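Local coordinates for benzyl alcohol dehydrogenase (PDB 1F8F), which catalyses the NAD-dependent oxidation of aromatic alcohols such as benzyl alcohol to the corresponding aldehydes, as a zinc-containing alcohol dehydrogenase, at residues Glu66-Ile71 with Val163-Leu168. Sequence-based numbering, arbitrary orientation.
Sequences EGSGII and VPIELL
Ser68 holds OG between its backbone N and carbonyl carbon (chi1 61°), while Ile165 carries CG1 anti to its N (chi1 -176°); the first rotation brings the hydroxyl onto the Ile165 carbonyl, the second sets CG1 against Gly69 O, and the next torsion of Ile165 turns CD1 to Ser68 CB. Ser68 OG donates to Ile165 O at 2.6 Å, with a C=O...donor angle of 152° and the donor tilted out of the carbonyl plane. The same carbonyl also receives a weak bond from Leu168 N, as the chain at 165-168 turns with helix-like backbone angles but forms no regular helix. Serine suits this buried place: it is short, and its hydroxyl, with Ala40 O of strand 33-42 as a second acceptor nearby, also accepts from a water that lies 2.7 Å from Ser68 OG and donates to Glu166 O as well. Strand 66-74 belongs to the GroES-like domain of the zinc-dependent alcohol dehydrogenases, and 163-168 lies in the loop between strand 156-159 and helix 174-186. Next to the polar bridge, Ile165 CD1 packs against Ser68 CB at 3.8 Å. Its CG1 lies 3.7 Å from Gly69 O. Isoleucine has further apolar surface for Val39 on strand 33-42. Two residues before Ser68, Glu66 forms a salt bridge with Lys365 and accepts a hydrogen bond from Gly174 N; His65, directly preceding it, shares a zinc site with Cys44 and Cys173.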
# COMPACT_ATOMS: atom_id res chain seq x y z
N GLU A 66 6.87 -19.69 25.40
CA GLU A 66 7.50 -18.35 25.47
C GLU A 66 8.91 -18.41 26.06
O GLU A 66 9.26 -17.63 26.96
CB GLU A 66 6.60 -17.35 26.18
CG GLU A 66 5.27 -17.04 25.48
CD GLU A 66 4.46 -15.99 26.20
OE1 GLU A 66 4.62 -15.67 27.39
OE2 GLU A 66 3.58 -15.35 25.57
N GLY A 67 9.83 -19.22 25.53
CA GLY A 67 11.14 -19.44 26.12
C GLY A 67 12.24 -18.51 25.76
O GLY A 67 12.20 -17.87 24.71
N SER A 68 13.22 -18.39 26.64
CA SER A 68 14.44 -17.65 26.39
C SER A 68 15.55 -18.48 27.08
O SER A 68 15.24 -19.20 28.06
CB SER A 68 14.39 -16.21 26.81
OG SER A 68 14.17 -15.97 28.18
N GLY A 69 16.75 -18.41 26.52
CA GLY A 69 17.84 -19.22 27.02
C GLY A 69 19.17 -18.90 26.31
O GLY A 69 19.41 -17.82 25.79
N ILE A 70 20.08 -19.85 26.37
CA ILE A 70 21.46 -19.77 25.86
C ILE A 70 21.74 -20.99 24.98
O ILE A 70 21.41 -22.15 25.30
CB ILE A 70 22.49 -19.84 27.02
CG1 ILE A 70 22.20 -18.78 28.10
CG2 ILE A 70 23.93 -19.63 26.57
CD1 ILE A 70 23.02 -18.91 29.35
N ILE A 71 22.31 -20.72 23.82
CA ILE A 71 22.64 -21.87 22.95
C ILE A 71 23.80 -22.67 23.52
O ILE A 71 24.89 -22.18 23.70
CB ILE A 71 22.93 -21.44 21.52
CG1 ILE A 71 21.67 -20.84 20.84
CG2 ILE A 71 23.38 -22.67 20.72
CD1 ILE A 71 21.97 -20.11 19.57
N VAL A 163 20.72 -7.19 28.01
CA VAL A 163 19.45 -7.13 28.73
C VAL A 163 19.32 -8.49 29.39
O VAL A 163 19.71 -9.50 28.80
CB VAL A 163 18.28 -6.86 27.79
CG1 VAL A 163 16.92 -6.96 28.48
CG2 VAL A 163 18.35 -5.49 27.13
N PRO A 164 18.82 -8.52 30.62
CA PRO A 164 18.69 -9.77 31.37
C PRO A 164 17.96 -10.79 30.52
O PRO A 164 16.90 -10.39 30.07
CB PRO A 164 17.88 -9.36 32.59
CG PRO A 164 18.18 -7.91 32.78
CD PRO A 164 18.37 -7.34 31.40
N ILE A 165 18.38 -12.01 30.23
CA ILE A 165 17.68 -12.89 29.29
C ILE A 165 16.38 -13.47 29.81
O ILE A 165 15.48 -13.97 29.10
CB ILE A 165 18.63 -14.00 28.79
CG1 ILE A 165 18.05 -14.94 27.71
CG2 ILE A 165 19.12 -14.85 29.96
CD1 ILE A 165 17.65 -14.20 26.46
N GLU A 166 16.11 -13.44 31.12
CA GLU A 166 14.91 -14.04 31.71
C GLU A 166 13.60 -13.32 31.42
O GLU A 166 12.52 -13.87 31.32
CB GLU A 166 15.05 -14.25 33.22
CG GLU A 166 15.29 -12.97 33.98
CD GLU A 166 16.74 -12.70 34.28
OE1 GLU A 166 17.66 -12.91 33.41
OE2 GLU A 166 17.04 -12.22 35.40
N LEU A 167 13.73 -12.02 31.18
CA LEU A 167 12.65 -11.12 30.81
C LEU A 167 12.18 -11.16 29.37
O LEU A 167 11.07 -10.65 29.10
CB LEU A 167 13.27 -9.75 31.13
CG LEU A 167 12.50 -8.49 31.38
CD1 LEU A 167 11.28 -8.68 32.27
CD2 LEU A 167 13.41 -7.44 32.03
N LEU A 168 12.91 -11.72 28.39
CA LEU A 168 12.49 -11.69 26.96
C LEU A 168 11.71 -12.79 26.32
O LEU A 168 11.11 -12.62 25.23
CB LEU A 168 13.75 -11.53 26.09
CG LEU A 168 14.63 -10.32 26.46
CD1 LEU A 168 15.78 -10.29 25.48
CD2 LEU A 168 13.87 -8.98 26.42
O HOH W 1 11.72 -15.60 29.35